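PDB 4OHF: cytosolic IMP-GMP specific 5'-nucleotidase from Legionella pneumophila subsp. pneumophila, which probably hydrolyses the 5'-phosphate of purine nucleoside monophosphates such as IMP and GMP, with the help of a magnesium ion. Local coordinates for residues B[245-248]-B[249-253]; B[308-311]-B[312-316]; B[353-356]-B[357-361]. All blocks are in the same frame, centred on the assembly; numbering follows the deposited sequence.

Contact 1 of 3, residues B[245-248]-B[249-253]; sequences ANKP and RFFYD. With PO4 (phosphate ion), chain H.
The F250 ring has A245 O at its edge, near the ring plane and 3.7 Å from F250 CD1. One face of the F251 ring carries F250 CD2, and K247 CG approaches that ring obliquely, 3.6 Å from F251 CE1. The Y252 ring has R249 CA over one face, while P248 runs alongside it with CB 3.8 Å from Y252 CE1. All three rings belong to the short helix 249-252, which follows strand 240-243 of the HAD-like domain. Two backbone bonds fold the loop onto this helix: F250 N donates to N246 O at 2.9 Å, and F251 N donates to P248 O. The K247-P248 peptide is cis. The amide of N246 and the guanidinium of R249 stand almost perpendicular, planes 85° apart. The arginine is bonded instead across a subunit boundary, to N254 and D253 of the second subunit. K247 has CG anti to its carbonyl carbon (chi1 -67°) and bends at chi3; its amine is hydrogen-bonded with L208 O and Y300 OH and only weakly with the magnesium-binding D23, a setting consistent with the motif III lysine of HAD enzymes. The phosphate ion beside it, probably from the crystallisation liquor, is also held by T209, N210 and D25; K247 NZ donates to phosphate O4 at 2.8 Å.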
loop_
_atom_site.group_PDB
_atom_site.type_symbol
_atom_site.label_atom_id
_atom_site.label_comp_id
_atom_site.label_asym_id
_atom_site.label_seq_id
_atom_site.Cartn_x
_atom_site.Cartn_y
_atom_site.Cartn_z
ATOM N N ALA B 245 7.774 -20.816 -18.931
ATOM C CA ALA B 245 8.032 -19.392 -19.002
ATOM C C ALA B 245 7.756 -18.689 -17.697
ATOM O O ALA B 245 8.396 -17.700 -17.371
ATOM C CB ALA B 245 7.205 -18.770 -20.115
ATOM N N ASN B 246 6.796 -19.208 -16.952
ATOM C CA ASN B 246 6.425 -18.622 -15.676
ATOM C C ASN B 246 5.838 -17.209 -15.857
ATOM O O ASN B 246 6.282 -16.240 -15.233
ATOM C CB ASN B 246 7.638 -18.595 -14.736
ATOM C CG ASN B 246 7.250 -18.430 -13.274
ATOM O OD1 ASN B 246 8.111 -18.425 -12.401
ATOM N ND2 ASN B 246 5.950 -18.299 -12.999
ATOM N N LYS B 247 4.845 -17.103 -16.730
ATOM C CA LYS B 247 4.161 -15.840 -16.950
ATOM C C LYS B 247 3.186 -15.706 -15.769
ATOM O O LYS B 247 2.739 -16.707 -15.202
ATOM C CB LYS B 247 3.388 -15.889 -18.270
ATOM C CG LYS B 247 4.264 -15.964 -19.505
ATOM C CD LYS B 247 3.442 -16.259 -20.768
ATOM C CE LYS B 247 2.832 -17.671 -20.708
ATOM N NZ LYS B 247 2.025 -18.025 -21.910
ATOM N N PRO B 248 2.808 -14.479 -15.408
ATOM C CA PRO B 248 3.201 -13.205 -16.005
ATOM C C PRO B 248 4.598 -12.733 -15.628
ATOM O O PRO B 248 5.177 -11.874 -16.312
ATOM C CB PRO B 248 2.131 -12.253 -15.491
ATOM C CG PRO B 248 1.898 -12.782 -14.107
ATOM C CD PRO B 248 1.828 -14.279 -14.331
ATOM N N ARG B 249 5.139 -13.278 -14.544
ATOM C CA ARG B 249 6.459 -12.861 -14.078
ATOM C C ARG B 249 7.517 -12.847 -15.164
ATOM O O ARG B 249 8.467 -12.064 -15.088
ATOM C CB ARG B 249 6.913 -13.713 -12.886
ATOM C CG ARG B 249 6.273 -13.276 -11.578
ATOM C CD ARG B 249 6.980 -13.854 -10.366
ATOM N NE ARG B 249 6.730 -15.275 -10.219
ATOM C CZ ARG B 249 7.075 -15.989 -9.154
ATOM N NH1 ARG B 249 6.793 -17.291 -9.119
ATOM N NH2 ARG B 249 7.697 -15.411 -8.131
ATOM N N PHE B 250 7.374 -13.694 -16.176
ATOM C CA PHE B 250 8.347 -13.687 -17.261
ATOM C C PHE B 250 8.443 -12.274 -17.866
ATOM O O PHE B 250 9.518 -11.810 -18.240
ATOM C CB PHE B 250 7.938 -14.642 -18.375
ATOM C CG PHE B 250 8.788 -14.519 -19.624
ATOM C CD1 PHE B 250 9.873 -15.377 -19.843
ATOM C CD2 PHE B 250 8.520 -13.533 -20.571
ATOM C CE1 PHE B 250 10.675 -15.254 -20.982
ATOM C CE2 PHE B 250 9.309 -13.400 -21.704
ATOM C CZ PHE B 250 10.396 -14.268 -21.909
ATOM N N PHE B 251 7.301 -11.608 -17.977
ATOM C CA PHE B 251 7.233 -10.280 -18.555
ATOM C C PHE B 251 7.848 -9.167 -17.708
ATOM O O PHE B 251 8.492 -8.279 -18.244
ATOM C CB PHE B 251 5.775 -9.923 -18.858
ATOM C CG PHE B 251 5.132 -10.819 -19.862
ATOM C CD1 PHE B 251 4.133 -11.712 -19.484
ATOM C CD2 PHE B 251 5.533 -10.788 -21.191
ATOM C CE1 PHE B 251 3.544 -12.560 -20.418
ATOM C CE2 PHE B 251 4.957 -11.628 -22.130
ATOM C CZ PHE B 251 3.956 -12.517 -21.743
ATOM N N TYR B 252 7.665 -9.215 -16.393
ATOM C CA TYR B 252 8.185 -8.142 -15.550
ATOM C C TYR B 252 9.253 -8.498 -14.527
ATOM O O TYR B 252 9.916 -7.606 -13.993
ATOM C CB TYR B 252 7.024 -7.442 -14.826
ATOM C CG TYR B 252 6.189 -8.361 -13.962
ATOM C CD1 TYR B 252 4.910 -8.762 -14.366
ATOM C CD2 TYR B 252 6.665 -8.814 -12.735
ATOM C CE1 TYR B 252 4.125 -9.587 -13.565
ATOM C CE2 TYR B 252 5.885 -9.645 -11.920
ATOM C CZ TYR B 252 4.615 -10.025 -12.347
ATOM O OH TYR B 252 3.843 -10.841 -11.559
ATOM N N ASP B 253 9.419 -9.782 -14.237
ATOM C CA ASP B 253 10.416 -10.192 -13.259
ATOM C C ASP B 253 11.800 -10.328 -13.893
ATOM O O ASP B 253 12.018 -9.860 -15.011
ATOM C CB ASP B 253 9.982 -11.497 -12.610
ATOM C CG ASP B 253 10.373 -11.569 -11.155
ATOM O OD1 ASP B 253 9.550 -12.028 -10.322
ATOM O OD2 ASP B 253 11.518 -11.157 -10.852
HETATM P P PO4 H . 0.602 -21.774 -21.992
HETATM O O1 PO4 H . 0.580 -22.900 -21.020
HETATM O O2 PO4 H . -0.766 -21.256 -22.197
HETATM O O3 PO4 H . 1.147 -22.253 -23.292
HETATM O O4 PO4 H . 1.450 -20.679 -21.456
#

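Contact 2 of 3, residues B[308-311]-B[312-316]; sequences DILR and LKKDC. With PO4 (phosphate ion), chain I.
D308 touches L312 one turn further on: its carbonyl oxygen accepts a weak bond from L312 N, and L312 CB lies 3.5 Å from D308 O. D308 is the N-cap of helix 309-315, its carboxylate accepting from R311 N, although the position of OD2 is less certain. The L312 side chain turns to the buried face, against P248, F251 and Y306.

I309 accepts the straightest of the four backbone bonds, K313 N to I309 O at 2.9 Å, with an N-H...O angle of 163°. Along the same turn I309 CG2 runs beside K313 CG, 3.9 Å away, the two side chains pointing the same way. I309 then packs on helix 418-426, which carries Y421 of the GMP pocket. K313 is bent at chi2 and chi3, and its NZ bonds with T320 OG1 and, at 2.6 Å, with phosphate O4; R10 and R319 of the same chain and Y113 of the third subunit also hold that ion.

L310 meets K314 loosely, L310 CD2 lying 4.4 Å from K314 CB, and K314 N gives the carbonyl of L310 a weak bond.

R311 is extended from CG to NE, with CG opposite the backbone N across the first torsion (chi1 169°), and reaches forward to D315. Its NH1 forms a salt bridge to D315 OD1 at 2.9 Å. The oxygen comes in at the edge of the guanidinium, near its plane, while the carboxylate itself is turned by 79°. The guanidinium also makes a cation-pi contact with Y252.

With K314 NZ 5.1 Å from R311 NH1, the D315 carboxylate probably offsets some of the positive charge gathered along this edge of the helix.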
loop_
_atom_site.group_PDB
_atom_site.type_symbol
_atom_site.label_atom_id
_atom_site.label_comp_id
_atom_site.label_asym_id
_atom_site.label_seq_id
_atom_site.Cartn_x
_atom_site.Cartn_y
_atom_site.Cartn_z
ATOM N N ASP B 308 -2.947 -8.386 -13.114
ATOM C CA ASP B 308 -2.774 -6.935 -13.203
ATOM C C ASP B 308 -2.198 -6.433 -14.522
ATOM O O ASP B 308 -1.017 -6.623 -14.817
ATOM C CB ASP B 308 -1.907 -6.430 -12.052
ATOM C CG ASP B 308 -1.775 -4.916 -12.047
ATOM O OD1 ASP B 308 -2.817 -4.225 -12.117
ATOM O OD2 ASP B 308 -0.633 -4.413 -11.970
ATOM N N ILE B 309 -3.054 -5.764 -15.290
ATOM C CA ILE B 309 -2.698 -5.226 -16.594
ATOM C C ILE B 309 -1.688 -4.086 -16.488
ATOM O O ILE B 309 -0.824 -3.929 -17.343
ATOM C CB ILE B 309 -3.966 -4.717 -17.326
ATOM C CG1 ILE B 309 -5.057 -5.795 -17.288
ATOM C CG2 ILE B 309 -3.636 -4.358 -18.762
ATOM C CD1 ILE B 309 -6.354 -5.404 -17.984
ATOM N N LEU B 310 -1.800 -3.299 -15.428
ATOM C CA LEU B 310 -0.911 -2.161 -15.212
ATOM C C LEU B 310 0.541 -2.561 -14.947
ATOM O O LEU B 310 1.450 -2.142 -15.670
ATOM C CB LEU B 310 -1.449 -1.304 -14.053
ATOM C CG LEU B 310 -0.744 -0.002 -13.627
ATOM C CD1 LEU B 310 0.377 -0.313 -12.622
ATOM C CD2 LEU B 310 -0.216 0.746 -14.863
ATOM N N ARG B 311 0.757 -3.367 -13.912
ATOM C CA ARG B 311 2.103 -3.812 -13.566
ATOM C C ARG B 311 2.792 -4.479 -14.750
ATOM O O ARG B 311 4.007 -4.380 -14.905
ATOM C CB ARG B 311 2.043 -4.778 -12.380
ATOM C CG ARG B 311 3.339 -5.502 -12.088
ATOM C CD ARG B 311 3.250 -6.233 -10.754
ATOM N NE ARG B 311 4.482 -6.940 -10.399
ATOM C CZ ARG B 311 5.711 -6.483 -10.629
ATOM N NH1 ARG B 311 5.898 -5.314 -11.229
ATOM N NH2 ARG B 311 6.764 -7.187 -10.237
ATOM N N LEU B 312 2.005 -5.144 -15.591
ATOM C CA LEU B 312 2.535 -5.838 -16.754
ATOM C C LEU B 312 2.851 -4.911 -17.932
ATOM O O LEU B 312 3.923 -5.006 -18.524
ATOM C CB LEU B 312 1.559 -6.926 -17.187
ATOM C CG LEU B 312 2.113 -8.020 -18.099
ATOM C CD1 LEU B 312 1.146 -9.190 -18.094
ATOM C CD2 LEU B 312 2.324 -7.483 -19.508
ATOM N N LYS B 313 1.925 -4.025 -18.283
ATOM C CA LYS B 313 2.164 -3.110 -19.394
ATOM C C LYS B 313 3.147 -2.018 -18.971
ATOM O O LYS B 313 3.684 -1.301 -19.812
ATOM C CB LYS B 313 0.852 -2.465 -19.877
ATOM C CG LYS B 313 -0.231 -3.444 -20.321
ATOM C CD LYS B 313 0.125 -4.208 -21.592
ATOM C CE LYS B 313 0.020 -3.331 -22.818
ATOM N NZ LYS B 313 0.534 -4.027 -24.028
ATOM N N LYS B 314 3.391 -1.901 -17.670
ATOM C CA LYS B 314 4.305 -0.881 -17.154
ATOM C C LYS B 314 5.776 -1.290 -17.225
ATOM O O LYS B 314 6.640 -0.477 -17.545
ATOM C CB LYS B 314 3.957 -0.543 -15.701
ATOM C CG LYS B 314 4.809 0.569 -15.106
ATOM C CD LYS B 314 4.606 0.731 -13.601
ATOM C CE LYS B 314 5.281 -0.388 -12.810
ATOM N NZ LYS B 314 5.084 -0.241 -11.334
ATOM N N ASP B 315 6.059 -2.551 -16.930
ATOM C CA ASP B 315 7.436 -3.025 -16.933
ATOM C C ASP B 315 7.821 -3.851 -18.141
ATOM O O ASP B 315 8.925 -4.383 -18.189
ATOM C CB ASP B 315 7.704 -3.859 -15.683
ATOM C CG ASP B 315 7.397 -3.115 -14.407
ATOM O OD1 ASP B 315 7.247 -3.788 -13.363
ATOM O OD2 ASP B 315 7.314 -1.867 -14.448
ATOM N N CYS B 316 6.930 -3.988 -19.115
ATOM C CA CYS B 316 7.274 -4.786 -20.273
ATOM C C CYS B 316 7.561 -3.938 -21.501
ATOM O O CYS B 316 8.726 -3.743 -21.863
ATOM C CB CYS B 316 6.173 -5.791 -20.579
ATOM S SG CYS B 316 6.686 -7.028 -21.776
HETATM P P PO4 I . -0.672 -2.539 -26.645
HETATM O O1 PO4 I . 0.087 -3.572 -27.394
HETATM O O2 PO4 I . -1.897 -3.146 -26.068
HETATM O O3 PO4 I . -1.052 -1.441 -27.567
HETATM O O4 PO4 I . 0.167 -1.992 -25.553
#

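Contact 3 of 3, residues B[353-356]-B[357-361]; sequences ELEQ and KYVDL
V359 has CG1 anti to the backbone N (chi1 168°), which leaves CG2 beside that nitrogen and near E355 O. The same carbonyl accepts V359 N, with E355 O 2.8 Å from that nitrogen, and lies at the edge of the Y358 ring, near its plane. The Y358 ring leads off from this turn to L380 of helix 374-399 and R15 of the third subunit. Q356 has CG anti to the backbone N (chi1 -154°), which leaves CG 4.2 Å from D360 OD1; the bend at chi2 then turns the amide. That amide and the D360 carboxylate lie in nearly parallel planes, 12° apart. K357 coils at chi3 and chi4, leaving NZ 5.4 Å from E353 OE2, opposite charges near each other without contact. E355 points away from this turn, and its OE2 forms a salt bridge with R447 of the third subunit. The backbone is regular: D360 N bonds to Q356 O at 3.0 Å and is almost straight. L354, packed on Q383 and I384, and Y358 line the side facing helix 374-399, as expected of one arm of a long antiparallel helical hairpin.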
loop_
_atom_site.group_PDB
_atom_site.type_symbol
_atom_site.label_atom_id
_atom_site.label_comp_id
_atom_site.label_asym_id
_atom_site.label_seq_id
_atom_site.Cartn_x
_atom_site.Cartn_y
_atom_site.Cartn_z
ATOM N N GLU B 353 -39.091 9.574 -27.916
ATOM C CA GLU B 353 -39.850 10.560 -28.679
ATOM C C GLU B 353 -41.028 10.986 -27.817
ATOM O O GLU B 353 -41.264 12.171 -27.576
ATOM C CB GLU B 353 -40.386 9.933 -29.969
ATOM C CG GLU B 353 -39.567 10.221 -31.210
ATOM C CD GLU B 353 -39.981 11.519 -31.895
ATOM O OE1 GLU B 353 -39.296 11.924 -32.867
ATOM O OE2 GLU B 353 -40.996 12.119 -31.463
ATOM N N LEU B 354 -41.765 9.985 -27.358
ATOM C CA LEU B 354 -42.925 10.200 -26.518
ATOM C C LEU B 354 -42.534 10.883 -25.223
ATOM O O LEU B 354 -43.219 11.783 -24.751
ATOM C CB LEU B 354 -43.596 8.856 -26.219
ATOM C CG LEU B 354 -44.206 8.155 -27.437
ATOM C CD1 LEU B 354 -44.708 6.766 -27.040
ATOM C CD2 LEU B 354 -45.344 8.993 -27.993
ATOM N N GLU B 355 -41.416 10.469 -24.654
ATOM C CA GLU B 355 -40.981 11.037 -23.392
ATOM C C GLU B 355 -40.625 12.523 -23.463
ATOM O O GLU B 355 -40.950 13.279 -22.552
ATOM C CB GLU B 355 -39.806 10.228 -22.847
ATOM C CG GLU B 355 -39.535 10.466 -21.377
ATOM C CD GLU B 355 -39.396 9.173 -20.602
ATOM O OE1 GLU B 355 -40.345 8.350 -20.653
ATOM O OE2 GLU B 355 -38.345 8.983 -19.946
ATOM N N GLN B 356 -39.975 12.942 -24.545
ATOM C CA GLN B 356 -39.576 14.337 -24.704
ATOM C C GLN B 356 -40.820 15.207 -24.814
ATOM O O GLN B 356 -40.971 16.190 -24.090
ATOM C CB GLN B 356 -38.720 14.510 -25.962
ATOM C CG GLN B 356 -37.743 15.690 -25.933
ATOM C CD GLN B 356 -36.624 15.507 -24.897
ATOM O OE1 GLN B 356 -36.815 15.765 -23.698
ATOM N NE2 GLN B 356 -35.456 15.045 -25.357
ATOM N N LYS B 357 -41.707 14.831 -25.726
ATOM C CA LYS B 357 -42.951 15.557 -25.940
ATOM C C LYS B 357 -43.687 15.712 -24.605
ATOM O O LYS B 357 -44.193 16.798 -24.277
ATOM C CB LYS B 357 -43.823 14.791 -26.946
ATOM C CG LYS B 357 -45.118 15.494 -27.339
ATOM C CD LYS B 357 -46.021 14.578 -28.170
ATOM C CE LYS B 357 -45.369 14.138 -29.486
ATOM N NZ LYS B 357 -45.264 15.243 -30.486
ATOM N N TYR B 358 -43.725 14.614 -23.846
ATOM C CA TYR B 358 -44.379 14.554 -22.541
ATOM C C TYR B 358 -43.719 15.490 -21.529
ATOM O O TYR B 358 -44.395 16.222 -20.820
ATOM C CB TYR B 358 -44.347 13.115 -22.015
ATOM C CG TYR B 358 -44.902 12.950 -20.615
ATOM C CD1 TYR B 358 -46.268 12.809 -20.395
ATOM C CD2 TYR B 358 -44.057 12.979 -19.507
ATOM C CE1 TYR B 358 -46.777 12.701 -19.100
ATOM C CE2 TYR B 358 -44.553 12.878 -18.214
ATOM C CZ TYR B 358 -45.910 12.737 -18.013
ATOM O OH TYR B 358 -46.395 12.633 -16.726
ATOM N N VAL B 359 -42.395 15.452 -21.450
ATOM C CA VAL B 359 -41.658 16.323 -20.529
ATOM C C VAL B 359 -42.017 17.791 -20.789
ATOM O O VAL B 359 -42.404 18.529 -19.880
ATOM C CB VAL B 359 -40.116 16.137 -20.702
ATOM C CG1 VAL B 359 -39.349 17.242 -19.974
ATOM C CG2 VAL B 359 -39.705 14.781 -20.150
ATOM N N ASP B 360 -41.895 18.193 -22.047
ATOM C CA ASP B 360 -42.173 19.557 -22.456
ATOM C C ASP B 360 -43.628 19.969 -22.271
ATOM O O ASP B 360 -43.910 21.096 -21.854
ATOM C CB ASP B 360 -41.697 19.746 -23.901
ATOM C CG ASP B 360 -40.165 19.563 -24.034
ATOM O OD1 ASP B 360 -39.668 19.295 -25.162
ATOM O OD2 ASP B 360 -39.457 19.691 -22.998
ATOM N N LEU B 361 -44.555 19.070 -22.565
ATOM C CA LEU B 361 -45.954 19.407 -22.371
ATOM C C LEU B 361 -46.238 19.650 -20.885
ATOM O O LEU B 361 -46.949 20.597 -20.525
ATOM C CB LEU B 361 -46.863 18.301 -22.904
ATOM C CG LEU B 361 -47.409 18.572 -24.305
ATOM C CD1 LEU B 361 -48.453 17.524 -24.664
ATOM C CD2 LEU B 361 -48.028 19.962 -24.349
#

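Overall arrangement
Read from the N terminus, the three contacts follow in series, neither nesting nor crossing, and each is a local turn that closes no long loop. Contact 1 joins the end of strand 240-243 to helix 249-252. Contact 2 comes after strand 298-302, in the helix of a beta-alpha-beta unit leading to strand 319-323. The two touch, their centres about 11 Å apart, so the loop and helix after strand 240-243 pack on the helix after strand 298-302, contact 1 near the magnesium and contact 2 near the GMP pocket. Contact 3 stands alone on helix 338-367, its centre about 49 Å from that of contact 2; both meet the third subunit, whereas contact 1 meets the second.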